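Local coordinates for RegF protein (Neisseria gonorrhoeae, PDB 4HOJ) that binds glutathione and calcium in a glutathione S-transferase fold and probably takes part in the bacterial stringent starvation response, at residues R98-K101 with E102-H106; L160-L163 with D164-V168; N105-Q108 with V109-P113; E119-K122 with A123-A126. All coordinates share one frame; numbering follows the deposited sequence.

Contact 1: R98-K101 with E102-H106; sequences RMEK and ELFNH
Arg98 and Glu102 face each other one turn apart at a helix break, where helix 86-102 of the glutathione S-transferase C-terminal domain gives way to helix 104-111. Their side chains meet at a slant in a salt bridge, the guanidinium and carboxylate planes 51° apart. Arg98 NH2 donates to the syn lone pair of Glu102 OE1 at 3.1 Å. Arg98 NE points at Glu102 OE2, although the place of that oxygen is less certain. A bend at chi3 (53°) swings the arginine tip round to the glutamate, whose own chain runs out straight beyond CG. Pro48 of the second subunit packs on Arg98, so this side lies at the dimer interface.

The side that belongs to the glutathione pocket is built differently. Glu100 folds back at chi2 (-35°), which carries OE2 to 3.6 Å from Phe104 CB. The carboxylate takes its salt bridge from Arg17, and the same arginine makes a cation-pi contact with Phe104, so one charge ties acid and ring together.

Met99 fills the buried flank: its CG lies 4.2 Å from Leu103 CD1, and helix 151-161 covers it through Ala155 and Leu156. Its carbonyl serves both sides of the break. Met99 O accepts from Leu103 N at 2.9 Å in the usual helical step, and also from Phe104 N at 2.9 Å, five residues on, in a wider pi-type turn. That same Met99 O lies in the plane of the Phe104 ring, at its edge, 3.5 Å from CD1.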
# COMPACT_ATOMS: atom_id res chain seq x y z
N ARG A 98 1.56 5.38 -5.90
CA ARG A 98 1.53 5.53 -7.35
C ARG A 98 2.75 4.90 -8.02
O ARG A 98 2.60 4.37 -9.13
CB ARG A 98 1.40 6.99 -7.71
CG ARG A 98 -0.03 7.49 -7.32
CD ARG A 98 -0.46 8.77 -7.99
NE ARG A 98 -0.31 8.68 -9.43
CZ ARG A 98 -0.20 9.73 -10.21
NH1 ARG A 98 -0.33 10.96 -9.68
NH2 ARG A 98 -0.02 9.55 -11.52
N MET A 99 3.94 4.96 -7.42
CA MET A 99 5.08 4.24 -8.02
C MET A 99 4.83 2.75 -8.05
O MET A 99 5.17 2.08 -9.03
CB MET A 99 6.37 4.53 -7.27
CG MET A 99 6.81 5.99 -7.36
SD MET A 99 8.54 6.17 -6.95
CE MET A 99 8.48 5.80 -5.20
N GLU A 100 4.20 2.17 -7.03
CA GLU A 100 3.94 0.74 -7.04
C GLU A 100 3.01 0.39 -8.13
O GLU A 100 3.16 -0.64 -8.80
CB GLU A 100 3.39 0.17 -5.69
CG GLU A 100 4.36 -0.14 -4.52
CD GLU A 100 5.83 -0.68 -4.82
OE1 GLU A 100 6.27 -1.80 -4.43
OE2 GLU A 100 6.49 0.10 -5.39
N LYS A 101 1.98 1.23 -8.34
CA LYS A 101 0.93 0.89 -9.31
C LYS A 101 1.29 1.23 -10.77
O LYS A 101 0.74 0.63 -11.68
CB LYS A 101 -0.35 1.65 -8.91
CG LYS A 101 -1.51 1.52 -9.88
CD LYS A 101 -2.81 1.99 -9.22
CE LYS A 101 -3.93 1.95 -10.22
NZ LYS A 101 -5.28 2.20 -9.64
N GLU A 102 2.20 2.19 -10.95
CA GLU A 102 2.47 2.74 -12.30
C GLU A 102 3.89 2.51 -12.79
O GLU A 102 4.16 2.70 -14.00
CB GLU A 102 2.19 4.25 -12.31
CG GLU A 102 0.77 4.59 -11.90
CD GLU A 102 0.56 6.06 -11.65
OE1 GLU A 102 1.41 6.87 -12.06
OE2 GLU A 102 -0.45 6.39 -11.00
N LEU A 103 4.81 2.14 -11.91
CA LEU A 103 6.21 1.85 -12.32
C LEU A 103 6.59 0.44 -11.95
O LEU A 103 7.07 -0.33 -12.79
CB LEU A 103 7.17 2.83 -11.67
CG LEU A 103 7.13 4.28 -12.15
CD1 LEU A 103 8.06 5.10 -11.28
CD2 LEU A 103 7.54 4.39 -13.65
N PHE A 104 6.38 0.06 -10.70
CA PHE A 104 6.90 -1.22 -10.21
C PHE A 104 6.06 -2.40 -10.66
O PHE A 104 6.53 -3.54 -10.61
CB PHE A 104 7.24 -1.18 -8.71
CG PHE A 104 8.50 -0.40 -8.45
CD1 PHE A 104 8.47 0.99 -8.32
CD2 PHE A 104 9.75 -1.03 -8.45
CE1 PHE A 104 9.60 1.71 -8.16
CE2 PHE A 104 10.93 -0.32 -8.24
CZ PHE A 104 10.85 1.08 -8.11
N ASN A 105 4.84 -2.14 -11.10
CA ASN A 105 4.07 -3.21 -11.76
C ASN A 105 4.81 -3.64 -13.04
O ASN A 105 4.94 -4.82 -13.34
CB ASN A 105 2.67 -2.72 -12.07
CG ASN A 105 2.66 -1.48 -12.94
OD1 ASN A 105 3.45 -0.55 -12.76
ND2 ASN A 105 1.72 -1.46 -13.94
N HIS A 106 5.35 -2.67 -13.76
CA HIS A 106 6.13 -2.98 -14.98
C HIS A 106 7.45 -3.64 -14.64
O HIS A 106 7.89 -4.55 -15.37
CB HIS A 106 6.37 -1.70 -15.80
CG HIS A 106 5.10 -1.03 -16.21
ND1 HIS A 106 4.21 -1.60 -17.11
CD2 HIS A 106 4.57 0.16 -15.84
CE1 HIS A 106 3.16 -0.80 -17.23
NE2 HIS A 106 3.35 0.28 -16.48

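Contact 2: L160-L163 with D164-V168; sequences LWRL and DHYDV. With CA (calcium ion), chain B.
Arg162 lays its aliphatic chain across Tyr166 on the compact side of this turn. Arg162 CB sits over one ring face in a CH-pi contact, 3.9 Å from the centroid and offset toward the rim. With CG anti to the carbonyl carbon (chi1 -74°) and the chain extended as far as NE, CD follows the ring to the phenol end. Beneath this lies a close backbone bond, Tyr166 N to Arg162 O at 2.8 Å. Alongside, Leu163 CD2 packs on Val168 CG1 at 3.9 Å.

The backbone has the paired bonds of a Schellman motif. Val168 N reaches back to Leu163 O at 2.9 Å, and inside that span Asp167 N bonds Asp164 O at 2.9 Å, closing a type I turn. Asp167 takes the left-handed conformation that the motif needs.

The outer side is wet and ionic. A calcium ion is gripped by Asp164 twice, through OD1 at 2.2 Å and through the carbonyl O at 2.3 Å. Asp167 OD1 adds a ligand at 2.4 Å, and two waters also bind the metal. Asp164 O thus serves turn and calcium together, so the ion probably stiffens the loop. A further water bridges Trp161 O and His165 N.

Arg162 finds its strongest polar partner in Glu198, and Tyr166 OH bonds Glu111 of helix 104-111. The turn follows helix 151-161, with Leu163 wedged against Leu178 of helix 175-185 and Val168 against Ile127 of helix 117-134.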
# COMPACT_ATOMS: atom_id res chain seq x y z
N LEU A 160 16.03 2.93 -10.81
CA LEU A 160 16.98 3.80 -11.53
C LEU A 160 18.35 3.16 -11.71
O LEU A 160 18.97 3.35 -12.75
CB LEU A 160 17.11 5.16 -10.77
CG LEU A 160 15.78 5.88 -10.57
CD1 LEU A 160 16.00 7.23 -9.86
CD2 LEU A 160 15.14 6.09 -11.90
N TRP A 161 18.78 2.34 -10.73
CA TRP A 161 20.05 1.64 -10.89
C TRP A 161 20.00 0.71 -12.09
O TRP A 161 21.04 0.51 -12.73
CB TRP A 161 20.28 0.83 -9.61
CG TRP A 161 21.59 0.11 -9.64
CD1 TRP A 161 21.74 -1.24 -9.79
CD2 TRP A 161 22.91 0.66 -9.57
NE1 TRP A 161 23.08 -1.56 -9.85
CE2 TRP A 161 23.81 -0.42 -9.68
CE3 TRP A 161 23.42 1.96 -9.44
CZ2 TRP A 161 25.20 -0.24 -9.67
CZ3 TRP A 161 24.80 2.14 -9.40
CH2 TRP A 161 25.66 1.04 -9.51
N ARG A 162 18.82 0.16 -12.40
CA ARG A 162 18.61 -0.87 -13.40
C ARG A 162 18.21 -0.34 -14.75
O ARG A 162 17.89 -1.18 -15.62
CB ARG A 162 17.55 -1.90 -12.89
CG ARG A 162 18.11 -2.82 -11.80
CD ARG A 162 16.93 -3.52 -11.05
NE ARG A 162 17.42 -4.55 -10.16
CZ ARG A 162 18.03 -4.36 -8.98
NH1 ARG A 162 18.18 -3.10 -8.53
NH2 ARG A 162 18.40 -5.38 -8.22
N LEU A 163 18.28 0.97 -15.01
CA LEU A 163 17.80 1.41 -16.33
C LEU A 163 18.60 0.80 -17.47
O LEU A 163 18.00 0.35 -18.48
CB LEU A 163 17.77 2.91 -16.49
CG LEU A 163 16.87 3.62 -15.47
CD1 LEU A 163 16.94 5.12 -15.66
CD2 LEU A 163 15.45 3.11 -15.56
N ASP A 164 19.94 0.71 -17.36
CA ASP A 164 20.72 0.05 -18.40
C ASP A 164 20.38 -1.45 -18.47
O ASP A 164 20.17 -2.02 -19.60
CB ASP A 164 22.22 0.28 -18.14
CG ASP A 164 23.12 -0.26 -19.25
OD1 ASP A 164 22.67 -0.77 -20.31
OD2 ASP A 164 24.36 -0.15 -19.07
N HIS A 165 20.32 -2.13 -17.33
CA HIS A 165 20.01 -3.55 -17.28
C HIS A 165 18.69 -3.85 -18.00
O HIS A 165 18.59 -4.81 -18.75
CB HIS A 165 19.99 -3.98 -15.79
CG HIS A 165 19.52 -5.37 -15.54
ND1 HIS A 165 20.21 -6.48 -15.96
CD2 HIS A 165 18.38 -5.84 -14.95
CE1 HIS A 165 19.55 -7.58 -15.62
NE2 HIS A 165 18.44 -7.22 -15.00
N TYR A 166 17.67 -3.03 -17.73
CA TYR A 166 16.36 -3.18 -18.32
C TYR A 166 16.23 -2.61 -19.73
O TYR A 166 15.18 -2.71 -20.35
CB TYR A 166 15.32 -2.47 -17.45
CG TYR A 166 15.02 -3.11 -16.09
CD1 TYR A 166 15.09 -4.47 -15.89
CD2 TYR A 166 14.58 -2.31 -15.06
CE1 TYR A 166 14.76 -5.06 -14.64
CE2 TYR A 166 14.23 -2.89 -13.80
CZ TYR A 166 14.32 -4.21 -13.61
OH TYR A 166 14.00 -4.78 -12.40
N ASP A 167 17.30 -2.01 -20.25
CA ASP A 167 17.28 -1.39 -21.58
C ASP A 167 16.20 -0.29 -21.71
O ASP A 167 15.61 -0.10 -22.76
CB ASP A 167 17.13 -2.44 -22.69
CG ASP A 167 18.29 -3.46 -22.71
OD1 ASP A 167 19.41 -3.11 -22.32
OD2 ASP A 167 18.13 -4.62 -23.15
N VAL A 168 15.99 0.43 -20.62
CA VAL A 168 15.05 1.53 -20.59
C VAL A 168 15.75 2.75 -21.12
O VAL A 168 16.84 3.11 -20.66
CB VAL A 168 14.57 1.81 -19.17
CG1 VAL A 168 13.80 3.19 -19.12
CG2 VAL A 168 13.66 0.68 -18.70
CA CA B . 21.44 -2.14 -21.54
O HOH W 1 21.59 -0.96 -15.02
O HOH W 2 21.33 -4.65 -20.90
O HOH W 3 20.52 -0.18 -22.52

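Contact 3: N105-Q108 with V109-P113; sequences NHVQ and VLENP
Val107 and Glu111 lie side by side on one face of helix 104-111 and point the same way. Val107 CG1, anti to its own nitrogen (chi1 168°), comes to 4.2 Å from Glu111 CG, so methyl meets methylene and the acid group stays clear. A bend at chi2 (-67°) then turns the Glu111 carboxylate away from the helix, and its OE2 bonds Tyr166 OH. Pro13, from helix 13-25, touches both Val107 and Glu111.

The other branched residues press on backbone carbonyls rather than on each other. Val109 sets CB 3.4 Å from His106 O, and its CG2 reaches the preceding carbonyl, Asn105 O, at 3.6 Å. Leu110 CG also sits close to His106 O. Gln108 turns elsewhere: its chain is extended beyond CG and leads toward the glutathione pocket, where Phe14 packs on it. At the start of the segment Asn105 takes the less common chi1 of 58°, which places ND2 3.5 Å above the His106 ring plane, toward the rim.

Helical bonds run through the middle, Leu110 N to His106 O at 3.1 Å and Glu111 N to Val107 O at 2.9 Å. Beyond them the chain leaves the helix, and Asn112 N turns back to Val109 O at 3.2 Å.

Nothing ionic joins the two halves. Cohesion comes from main-chain bonds and methylene packing, while Glu111 OE2 and Asn112 OD1 find their partners outside, in Tyr166 OH and Ala114 N.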
# COMPACT_ATOMS: atom_id res chain seq x y z
N ASN A 105 4.84 -2.14 -11.10
CA ASN A 105 4.07 -3.21 -11.76
C ASN A 105 4.81 -3.64 -13.04
O ASN A 105 4.94 -4.82 -13.34
CB ASN A 105 2.67 -2.72 -12.07
CG ASN A 105 2.66 -1.48 -12.94
OD1 ASN A 105 3.45 -0.55 -12.76
ND2 ASN A 105 1.72 -1.46 -13.94
N HIS A 106 5.35 -2.67 -13.76
CA HIS A 106 6.13 -2.98 -14.98
C HIS A 106 7.45 -3.64 -14.64
O HIS A 106 7.89 -4.55 -15.37
CB HIS A 106 6.37 -1.70 -15.80
CG HIS A 106 5.10 -1.03 -16.21
ND1 HIS A 106 4.21 -1.60 -17.11
CD2 HIS A 106 4.57 0.16 -15.84
CE1 HIS A 106 3.16 -0.80 -17.23
NE2 HIS A 106 3.35 0.28 -16.48
N VAL A 107 8.08 -3.21 -13.53
CA VAL A 107 9.31 -3.87 -13.06
C VAL A 107 9.03 -5.35 -12.80
O VAL A 107 9.83 -6.19 -13.18
CB VAL A 107 9.80 -3.17 -11.78
CG1 VAL A 107 10.93 -4.03 -11.08
CG2 VAL A 107 10.27 -1.77 -12.14
N GLN A 108 7.89 -5.68 -12.19
CA GLN A 108 7.61 -7.11 -11.99
C GLN A 108 7.52 -7.91 -13.27
O GLN A 108 7.89 -9.10 -13.29
CB GLN A 108 6.32 -7.30 -11.15
CG GLN A 108 6.51 -6.77 -9.70
CD GLN A 108 5.26 -6.89 -8.84
OE1 GLN A 108 4.76 -8.00 -8.62
NE2 GLN A 108 4.71 -5.76 -8.43
N VAL A 109 6.98 -7.28 -14.32
CA VAL A 109 6.92 -7.95 -15.63
C VAL A 109 8.34 -8.20 -16.19
O VAL A 109 8.64 -9.28 -16.66
CB VAL A 109 6.09 -7.13 -16.66
CG1 VAL A 109 6.11 -7.83 -18.03
CG2 VAL A 109 4.63 -6.97 -16.20
N LEU A 110 9.23 -7.21 -16.08
CA LEU A 110 10.60 -7.36 -16.55
C LEU A 110 11.32 -8.39 -15.73
O LEU A 110 12.25 -9.01 -16.23
CB LEU A 110 11.33 -6.02 -16.44
CG LEU A 110 10.80 -4.94 -17.39
CD1 LEU A 110 11.71 -3.75 -17.40
CD2 LEU A 110 10.70 -5.52 -18.80
N GLU A 111 10.94 -8.57 -14.47
CA GLU A 111 11.58 -9.56 -13.60
C GLU A 111 11.04 -10.98 -13.74
O GLU A 111 11.65 -11.93 -13.24
CB GLU A 111 11.46 -9.14 -12.12
CG GLU A 111 12.32 -7.90 -11.69
CD GLU A 111 13.81 -8.20 -11.74
OE1 GLU A 111 14.22 -9.30 -11.39
OE2 GLU A 111 14.53 -7.30 -12.15
N ASN A 112 9.92 -11.11 -14.42
CA ASN A 112 9.24 -12.38 -14.56
C ASN A 112 9.83 -13.15 -15.76
O ASN A 112 9.59 -12.76 -16.90
CB ASN A 112 7.75 -12.12 -14.75
CG ASN A 112 6.95 -13.38 -14.90
OD1 ASN A 112 7.48 -14.50 -14.79
ND2 ASN A 112 5.65 -13.21 -15.13
N PRO A 113 10.55 -14.26 -15.50
CA PRO A 113 11.18 -15.02 -16.58
C PRO A 113 10.14 -15.57 -17.55
O PRO A 113 10.43 -15.83 -18.73
CB PRO A 113 11.85 -16.18 -15.84
CG PRO A 113 12.04 -15.70 -14.45
CD PRO A 113 10.87 -14.82 -14.17

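Contact 4: E119-K122 with A123-A126; sequences EQAK and AREA
This is a helix-turn contact near the start of helix 117-134, on the surface of the C-terminal domain, in which Arg124 folds back over Gln120 and Ala121. Arg124 leaves the backbone with CG anti to N (chi1 -178°) and then kinks at chi3 (-57°), which brings the guanidinium over the preceding turn. Gln120 O lies under one face of it, 3.7 Å from the plane and toward the rim, while NH1 comes to 3.6 Å from Ala121 CA. A water sits in the guanidinium plane at its edge. It donates to Gln120 OE1 at 2.7 Å and accepts only a weak bond from Arg124 NH2 at 3.4 Å.

Four regular backbone bonds hold the turn, among them Arg124 N to Gln120 O at 2.9 Å, so that one carbonyl both accepts in the helix and lies beneath the charged group. On another flank the methyl of Ala123 rests on Glu119 O and Gln120 O, 3.6 Å from each.

Gln120 NE2 bonds Val109 O, and Ala123 and Ala126 receive His106, all on helix 104-111. Arg124 NE meanwhile reaches Tyr166 O, in the loop between helices 151-161 and 175-185.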
# COMPACT_ATOMS: atom_id res chain seq x y z
N GLU A 119 5.05 -8.53 -23.76
CA GLU A 119 4.72 -7.93 -22.47
C GLU A 119 5.90 -7.15 -21.90
O GLU A 119 5.74 -6.06 -21.34
CB GLU A 119 4.28 -9.02 -21.48
CG GLU A 119 3.04 -9.78 -21.98
CD GLU A 119 2.83 -11.16 -21.33
OE1 GLU A 119 1.73 -11.74 -21.54
OE2 GLU A 119 3.73 -11.66 -20.61
N GLN A 120 7.10 -7.70 -22.06
CA GLN A 120 8.27 -7.06 -21.49
C GLN A 120 8.62 -5.79 -22.27
O GLN A 120 9.03 -4.79 -21.68
CB GLN A 120 9.43 -8.04 -21.40
CG GLN A 120 9.13 -9.14 -20.37
CD GLN A 120 10.31 -10.06 -20.11
OE1 GLN A 120 11.09 -10.39 -21.02
NE2 GLN A 120 10.42 -10.53 -18.87
N ALA A 121 8.40 -5.81 -23.59
CA ALA A 121 8.61 -4.61 -24.38
C ALA A 121 7.66 -3.49 -23.94
O ALA A 121 8.08 -2.34 -23.80
CB ALA A 121 8.45 -4.93 -25.88
N LYS A 122 6.38 -3.82 -23.75
CA LYS A 122 5.42 -2.83 -23.25
C LYS A 122 5.83 -2.29 -21.88
O LYS A 122 5.74 -1.08 -21.63
CB LYS A 122 4.02 -3.41 -23.21
CG LYS A 122 3.58 -3.90 -24.58
CD LYS A 122 2.06 -3.94 -24.78
CE LYS A 122 1.35 -4.66 -23.65
NZ LYS A 122 -0.02 -5.07 -24.08
N ALA A 123 6.30 -3.18 -21.00
CA ALA A 123 6.74 -2.73 -19.67
C ALA A 123 7.91 -1.78 -19.72
O ALA A 123 7.95 -0.79 -19.00
CB ALA A 123 7.05 -3.93 -18.75
N ARG A 124 8.91 -2.12 -20.54
CA ARG A 124 10.10 -1.30 -20.70
C ARG A 124 9.70 0.08 -21.24
O ARG A 124 10.17 1.11 -20.74
CB ARG A 124 11.01 -2.05 -21.67
CG ARG A 124 12.36 -1.47 -22.00
CD ARG A 124 13.14 -2.49 -22.84
NE ARG A 124 13.29 -3.80 -22.17
CZ ARG A 124 12.80 -4.96 -22.61
NH1 ARG A 124 12.11 -5.04 -23.73
NH2 ARG A 124 13.01 -6.07 -21.90
N GLU A 125 8.82 0.09 -22.23
CA GLU A 125 8.33 1.33 -22.78
C GLU A 125 7.62 2.16 -21.73
O GLU A 125 7.84 3.38 -21.62
CB GLU A 125 7.34 0.98 -23.88
CG GLU A 125 6.74 2.17 -24.59
CD GLU A 125 7.57 2.59 -25.79
OE1 GLU A 125 8.79 2.29 -25.79
OE2 GLU A 125 7.00 3.19 -26.73
N ALA A 126 6.76 1.52 -20.95
CA ALA A 126 5.99 2.26 -19.95
C ALA A 126 6.85 2.84 -18.86
O ALA A 126 6.60 3.92 -18.37
CB ALA A 126 4.87 1.39 -19.36
O HOH W 4 12.06 -9.10 -23.18

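Each contact is local, so none nests in or crosses another. Contact 1 bridges the break between helices 86-102 and 104-111. Contact 3 starts on Asn105 and His106, which it shares with contact 1, and carries helix 104-111 to its end. After the connection to helix 117-134, contact 4 lies against both: His106 meets Ala126, and Leu110 CD2 packs on Gln120 O at 3.4 Å. Contact 2, much later in the chain, closes the calcium-bound turn after helix 151-161 and comes back against contacts 3 and 4. There the Tyr166 ring meets Leu110 and Asp167 O approaches Arg124 CD, joining this loop to helices 104-111 and 117-134 of the C-terminal domain.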